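Local coordinates for protein type-2 restriction enzyme NlaIV (Neisseria lactamica, PDB 6QM2) that recognises the double-stranded DNA sequence 5'-GGNNCC-3' and cleaves it in the middle to leave blunt ends with 5'-phosphates, at residues Lys92-Asn97 against Tyr125-Tyr130; Arg217-Ala222 against Ile231-Trp236. All coordinates share one frame; numbering follows the deposited sequence.

Interaction 1 lies in the sheet of the nuclease fold, where strands 88-95 and 124-132 run parallel. Interaction 2 folds the loop after helix 215-227 back onto that helix. Along the chain, both strands of interaction 1 come before the helix and loop of interaction 2. Their centres are 32 Å apart, on opposite sides of the chain's centre, and their nearest atoms stay about 13 Å apart, so neither touches the other. They share no sheet or helix. K92 in interaction 1 ends E90-V91-K92, consistent with the (D/E)XK part of the PD-(D/E)XK motif, whereas interaction 2 is peripheral helix-loop packing.

Interaction 1. Residues Lys92-Asn97 against Tyr125-Tyr130; sequences KAFNRN and YLIFGY
This parallel strand pair belongs to the mixed sheet of the PD-(D/E)XK nuclease fold, and K92 ends the sequence E90-V91-K92, consistent with the (D/E)XK part of that motif. Five backbone hydrogen bonds alternate across the pair, from K92 N to L126 O (3.0 Å) at one end to R96 N on Y130 O (2.7 Å) at the other. Between them, F128 N and Y130 N give to K92 O and F94 O, and F94 N to F128 O. K92 and F94 share one face of the sheet with I127. The K92 chain bends at chi2 (-59°), runs beside the Y125 ring and leads its NZ away to a hydrogen bond with D103 O; a bound potassium ion lies about 4 Å from this side chain. F94 takes the crowded chi1 position (70°), which brings its ring over G129, with G129 CA 4.0 Å above the ring plane, while I127 CG2 meets the ring edge in plane, 3.7 Å from F94 CE1. R96 turns away to a salt bridge with D142. On the other face, helix 44-60 packs against A93, F128 and Y130. A93 CB sits at the edge of the Y130 ring, 4.0 Å from Y130 CD2. With chi1 at 72°, the ring of Y130 is swung across the neighbouring strand, so that N95 N lies 3.5 Å above its plane, offset toward the rim.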
loop_
_atom_site.group_PDB
_atom_site.type_symbol
_atom_site.label_atom_id
_atom_site.label_comp_id
_atom_site.label_asym_id
_atom_site.label_seq_id
_atom_site.Cartn_x
_atom_site.Cartn_y
_atom_site.Cartn_z
ATOM N N LYS A 92 -8.406 -12.643 9.692
ATOM C CA LYS A 92 -8.210 -12.606 8.243
ATOM C C LYS A 92 -9.293 -11.759 7.587
ATOM O O LYS A 92 -10.433 -11.713 8.055
ATOM C CB LYS A 92 -8.246 -14.023 7.660
ATOM C CG LYS A 92 -7.086 -14.912 8.081
ATOM C CD LYS A 92 -5.763 -14.301 7.667
ATOM C CE LYS A 92 -4.624 -15.296 7.686
ATOM N NZ LYS A 92 -3.444 -14.668 7.041
ATOM N N ALA A 93 -8.921 -11.087 6.501
ATOM C CA ALA A 93 -9.848 -10.250 5.749
ATOM C C ALA A 93 -9.592 -10.383 4.255
ATOM O O ALA A 93 -8.439 -10.455 3.815
ATOM C CB ALA A 93 -9.721 -8.801 6.184
ATOM N N PHE A 94 -10.678 -10.433 3.488
ATOM C CA PHE A 94 -10.607 -10.442 2.031
ATOM C C PHE A 94 -11.819 -9.735 1.435
ATOM O O PHE A 94 -12.901 -9.731 2.030
ATOM C CB PHE A 94 -10.494 -11.877 1.496
ATOM C CG PHE A 94 -11.752 -12.696 1.647
ATOM C CD1 PHE A 94 -12.115 -13.216 2.882
ATOM C CD2 PHE A 94 -12.567 -12.960 0.551
ATOM C CE1 PHE A 94 -13.268 -13.978 3.024
ATOM C CE2 PHE A 94 -13.721 -13.720 0.686
ATOM C CZ PHE A 94 -14.073 -14.230 1.925
ATOM N N ASN A 95 -11.622 -9.125 0.267
ATOM C CA ASN A 95 -12.708 -8.493 -0.466
ATOM C C ASN A 95 -13.665 -9.588 -0.935
ATOM O O ASN A 95 -13.261 -10.487 -1.672
ATOM C CB ASN A 95 -12.170 -7.700 -1.661
ATOM C CG ASN A 95 -13.264 -6.968 -2.413
ATOM O OD1 ASN A 95 -13.764 -7.458 -3.421
ATOM N ND2 ASN A 95 -13.659 -5.803 -1.909
ATOM N N ARG A 96 -14.921 -9.502 -0.498
ATOM C CA ARG A 96 -15.917 -10.558 -0.724
ATOM C C ARG A 96 -16.270 -10.779 -2.205
ATOM O O ARG A 96 -16.704 -11.871 -2.566
ATOM C CB ARG A 96 -17.183 -10.261 0.101
ATOM C CG ARG A 96 -18.309 -11.294 0.043
ATOM C CD ARG A 96 -17.950 -12.614 0.706
ATOM N NE ARG A 96 -18.883 -13.681 0.337
ATOM C CZ ARG A 96 -18.873 -14.350 -0.819
ATOM N NH1 ARG A 96 -17.981 -14.082 -1.773
ATOM N NH2 ARG A 96 -19.776 -15.303 -1.033
ATOM N N ASN A 97 -16.072 -9.766 -3.055
ATOM C CA ASN A 97 -16.401 -9.877 -4.491
ATOM C C ASN A 97 -15.532 -10.906 -5.228
ATOM O O ASN A 97 -16.009 -11.557 -6.160
ATOM C CB ASN A 97 -16.303 -8.520 -5.206
ATOM C CG ASN A 97 -17.129 -7.436 -4.532
ATOM O OD1 ASN A 97 -16.631 -6.342 -4.260
ATOM N ND2 ASN A 97 -18.391 -7.738 -4.247
ATOM N N TYR A 125 -9.849 -18.972 13.269
ATOM C CA TYR A 125 -9.706 -17.944 12.241
ATOM C C TYR A 125 -10.992 -17.132 12.156
ATOM O O TYR A 125 -12.008 -17.639 11.677
ATOM C CB TYR A 125 -9.388 -18.575 10.882
ATOM C CG TYR A 125 -7.989 -19.134 10.795
ATOM C CD1 TYR A 125 -7.660 -20.342 11.408
ATOM C CD2 TYR A 125 -6.988 -18.458 10.104
ATOM C CE1 TYR A 125 -6.376 -20.858 11.334
ATOM C CE2 TYR A 125 -5.701 -18.971 10.020
ATOM C CZ TYR A 125 -5.399 -20.168 10.638
ATOM O OH TYR A 125 -4.121 -20.667 10.555
ATOM N N LEU A 126 -10.947 -15.894 12.648
ATOM C CA LEU A 126 -12.055 -14.951 12.503
ATOM C C LEU A 126 -11.869 -14.250 11.165
ATOM O O LEU A 126 -10.965 -13.425 11.018
ATOM C CB LEU A 126 -12.071 -13.939 13.653
ATOM C CG LEU A 126 -13.217 -12.916 13.680
ATOM C CD1 LEU A 126 -14.558 -13.600 13.899
ATOM C CD2 LEU A 126 -12.964 -11.868 14.755
ATOM N N ILE A 127 -12.722 -14.580 10.196
ATOM C CA ILE A 127 -12.552 -14.128 8.812
ATOM C C ILE A 127 -13.623 -13.104 8.417
ATOM O O ILE A 127 -14.807 -13.428 8.397
ATOM C CB ILE A 127 -12.586 -15.314 7.822
ATOM C CG1 ILE A 127 -11.634 -16.431 8.281
ATOM C CG2 ILE A 127 -12.202 -14.844 6.423
ATOM C CD1 ILE A 127 -11.735 -17.708 7.473
ATOM N N PHE A 128 -13.192 -11.888 8.082
ATOM C CA PHE A 128 -14.085 -10.823 7.605
ATOM C C PHE A 128 -14.141 -10.795 6.075
ATOM O O PHE A 128 -13.142 -10.480 5.424
ATOM C CB PHE A 128 -13.599 -9.451 8.087
ATOM C CG PHE A 128 -13.661 -9.262 9.575
ATOM C CD1 PHE A 128 -12.667 -9.781 10.398
ATOM C CD2 PHE A 128 -14.693 -8.531 10.152
ATOM C CE1 PHE A 128 -12.716 -9.594 11.770
ATOM C CE2 PHE A 128 -14.747 -8.341 11.523
ATOM C CZ PHE A 128 -13.756 -8.873 12.334
ATOM N N GLY A 129 -15.301 -11.120 5.508
ATOM C CA GLY A 129 -15.561 -10.910 4.080
ATOM C C GLY A 129 -16.094 -9.504 3.860
ATOM O O GLY A 129 -17.297 -9.277 3.980
ATOM N N TYR A 130 -15.203 -8.564 3.544
ATOM C CA TYR A 130 -15.564 -7.140 3.443
ATOM C C TYR A 130 -15.889 -6.694 2.017
ATOM O O TYR A 130 -15.641 -7.420 1.053
ATOM C CB TYR A 130 -14.465 -6.251 4.046
ATOM C CG TYR A 130 -13.177 -6.150 3.249
ATOM C CD1 TYR A 130 -13.041 -5.221 2.219
ATOM C CD2 TYR A 130 -12.082 -6.958 3.549
ATOM C CE1 TYR A 130 -11.862 -5.116 1.494
ATOM C CE2 TYR A 130 -10.898 -6.858 2.833
ATOM C CZ TYR A 130 -10.794 -5.937 1.805
ATOM O OH TYR A 130 -9.623 -5.831 1.093
#

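Interaction 2. Residues Arg217-Ala222 against Ile231-Trp236; sequences RKFEEA and ISIPRW
The irregular chain 231-236 passes one flank of helix segment 217-222, coming nearest where I231 CA lies 6.1 Å from E220 CA. Here a water links the two backbones: it donates to E220 O (2.9 Å) and accepts from I231 N (3.0 Å). E220 also reaches across with its carboxylate. Its CG is anti to the carbonyl carbon (chi1 -75°), and the chain continues extended, laying the methylene CG alongside I231 O and carrying OE2 to I233 N. That bond, 3.1 Å from I233 N to E220 OE2, is almost straight (176° at the hydrogen) and meets the oxygen nearly along its C-O axis. I231 O also lies 3.1 Å from E220 OE2, but both are acceptors and no hydrogen bond joins them. The ammonium group of K216, one turn earlier on the helix, forms a salt bridge with OE2 and a hydrogen bond with I233 O; its positive charge would be expected to offset repulsion between the neighbouring oxygens. Beneath this polar layer, the CA-CB bond of F219 is directed toward the loop, with CG anti to the backbone N. The ring meets two isoleucine methyl groups obliquely through CE2, 3.9 Å from I233 CD1 and 4.1 Å from I231 CG2; the I233 side chain crosses it at about a right angle. Helix 191-204 packs against the same apolar patch, V195 touching both F219 and I233, while W215 sets its ring nearly parallel to that of F219. P234 O accepts from S196 OG, so the loop lies against both helices, 191-204 and 215-227, before R235 takes the N-cap position of helix 236-239.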
loop_
_atom_site.group_PDB
_atom_site.type_symbol
_atom_site.label_atom_id
_atom_site.label_comp_id
_atom_site.label_asym_id
_atom_site.label_seq_id
_atom_site.Cartn_x
_atom_site.Cartn_y
_atom_site.Cartn_z
ATOM N N ARG A 217 5.469 -39.897 13.020
ATOM C CA ARG A 217 5.742 -40.313 14.398
ATOM C C ARG A 217 6.004 -39.088 15.277
ATOM O O ARG A 217 5.353 -38.907 16.306
ATOM C CB ARG A 217 6.932 -41.288 14.443
ATOM C CG ARG A 217 7.159 -41.985 15.786
ATOM C CD ARG A 217 8.409 -42.865 15.779
ATOM N NE ARG A 217 9.626 -42.114 15.434
ATOM C CZ ARG A 217 10.327 -41.324 16.258
ATOM N NH1 ARG A 217 9.966 -41.145 17.530
ATOM N NH2 ARG A 217 11.413 -40.696 15.803
ATOM N N LYS A 218 6.931 -38.236 14.842
ATOM C CA LYS A 218 7.276 -37.009 15.573
ATOM C C LYS A 218 6.063 -36.129 15.870
ATOM O O LYS A 218 5.984 -35.534 16.946
ATOM C CB LYS A 218 8.327 -36.186 14.816
ATOM C CG LYS A 218 9.701 -36.837 14.772
ATOM C CD LYS A 218 10.797 -35.859 14.378
ATOM C CE LYS A 218 11.107 -34.878 15.499
ATOM N NZ LYS A 218 12.446 -34.255 15.326
ATOM N N PHE A 219 5.130 -36.049 14.922
ATOM C CA PHE A 219 3.903 -35.279 15.121
ATOM C C PHE A 219 2.956 -35.946 16.122
ATOM O O PHE A 219 2.398 -35.268 16.992
ATOM C CB PHE A 219 3.151 -35.041 13.805
ATOM C CG PHE A 219 1.847 -34.328 14.002
ATOM C CD1 PHE A 219 1.814 -32.948 14.133
ATOM C CD2 PHE A 219 0.656 -35.040 14.132
ATOM C CE1 PHE A 219 0.614 -32.283 14.357
ATOM C CE2 PHE A 219 -0.548 -34.384 14.359
ATOM C CZ PHE A 219 -0.570 -33.002 14.469
ATOM N N GLU A 220 2.747 -37.255 15.974
ATOM C CA GLU A 220 1.804 -37.989 16.831
ATOM C C GLU A 220 2.243 -38.025 18.300
ATOM O O GLU A 220 1.397 -37.965 19.194
ATOM C CB GLU A 220 1.551 -39.407 16.295
ATOM C CG GLU A 220 0.648 -39.438 15.067
ATOM C CD GLU A 220 0.364 -40.840 14.543
ATOM O OE1 GLU A 220 1.145 -41.772 14.834
ATOM O OE2 GLU A 220 -0.643 -41.010 13.820
ATOM N N GLU A 221 3.554 -38.112 18.537
ATOM C CA GLU A 221 4.118 -38.009 19.892
ATOM C C GLU A 221 3.951 -36.610 20.474
ATOM O O GLU A 221 3.602 -36.455 21.649
ATOM C CB GLU A 221 5.597 -38.392 19.899
ATOM C CG GLU A 221 5.826 -39.882 19.701
ATOM C CD GLU A 221 7.288 -40.250 19.522
ATOM O OE1 GLU A 221 7.554 -41.424 19.182
ATOM O OE2 GLU A 221 8.171 -39.382 19.714
ATOM N N ALA A 222 4.205 -35.601 19.647
ATOM C CA ALA A 222 4.024 -34.208 20.043
ATOM C C ALA A 222 2.563 -33.873 20.325
ATOM O O ALA A 222 2.273 -33.133 21.259
ATOM C CB ALA A 222 4.575 -33.281 18.979
ATOM N N ILE A 231 -3.514 -39.360 18.597
ATOM C CA ILE A 231 -4.200 -39.005 17.357
ATOM C C ILE A 231 -3.666 -39.902 16.239
ATOM O O ILE A 231 -2.462 -40.172 16.171
ATOM C CB ILE A 231 -4.043 -37.499 17.019
ATOM C CG1 ILE A 231 -5.046 -37.080 15.937
ATOM C CG2 ILE A 231 -2.616 -37.155 16.599
ATOM C CD1 ILE A 231 -5.074 -35.588 15.680
ATOM N N SER A 232 -4.574 -40.381 15.390
ATOM C CA SER A 232 -4.223 -41.249 14.271
ATOM C C SER A 232 -4.360 -40.472 12.958
ATOM O O SER A 232 -5.472 -40.124 12.537
ATOM C CB SER A 232 -5.101 -42.504 14.268
ATOM O OG SER A 232 -4.481 -43.541 13.524
ATOM N N ILE A 233 -3.214 -40.186 12.338
ATOM C CA ILE A 233 -3.155 -39.496 11.053
ATOM C C ILE A 233 -3.220 -40.553 9.952
ATOM O O ILE A 233 -2.307 -41.369 9.838
ATOM C CB ILE A 233 -1.847 -38.672 10.906
ATOM C CG1 ILE A 233 -1.695 -37.669 12.063
ATOM C CG2 ILE A 233 -1.792 -37.964 9.553
ATOM C CD1 ILE A 233 -2.870 -36.726 12.259
ATOM N N PRO A 234 -4.292 -40.552 9.137
ATOM C CA PRO A 234 -4.343 -41.546 8.055
ATOM C C PRO A 234 -3.285 -41.298 6.978
ATOM O O PRO A 234 -2.786 -40.177 6.856
ATOM C CB PRO A 234 -5.751 -41.370 7.480
ATOM C CG PRO A 234 -6.138 -39.975 7.823
ATOM C CD PRO A 234 -5.471 -39.665 9.129
ATOM N N ARG A 235 -2.931 -42.344 6.231
ATOM C CA ARG A 235 -2.047 -42.192 5.071
ATOM C C ARG A 235 -2.795 -41.394 4.011
ATOM O O ARG A 235 -3.990 -41.607 3.810
ATOM C CB ARG A 235 -1.617 -43.545 4.503
ATOM C CG ARG A 235 -0.605 -44.300 5.356
ATOM C CD ARG A 235 0.083 -45.424 4.578
ATOM N NE ARG A 235 -0.869 -46.271 3.837
ATOM C CZ ARG A 235 -0.976 -46.384 2.502
ATOM N NH1 ARG A 235 -1.904 -47.197 1.995
ATOM N NH2 ARG A 235 -0.179 -45.720 1.657
ATOM N N TRP A 236 -2.101 -40.465 3.353
ATOM C CA TRP A 236 -2.732 -39.595 2.351
ATOM C C TRP A 236 -3.271 -40.392 1.165
ATOM O O TRP A 236 -4.354 -40.093 0.660
ATOM C CB TRP A 236 -1.756 -38.523 1.860
ATOM C CG TRP A 236 -2.320 -37.642 0.777
ATOM C CD1 TRP A 236 -1.881 -37.543 -0.512
ATOM C CD2 TRP A 236 -3.435 -36.752 0.890
ATOM N NE1 TRP A 236 -2.645 -36.635 -1.207
ATOM C CE2 TRP A 236 -3.608 -36.136 -0.370
ATOM C CE3 TRP A 236 -4.299 -36.404 1.934
ATOM C CZ2 TRP A 236 -4.612 -35.194 -0.617
ATOM C CZ3 TRP A 236 -5.303 -35.464 1.690
ATOM C CH2 TRP A 236 -5.449 -34.872 0.422
HETATM O O HOH W 1 -0.602 -40.014 19.024
#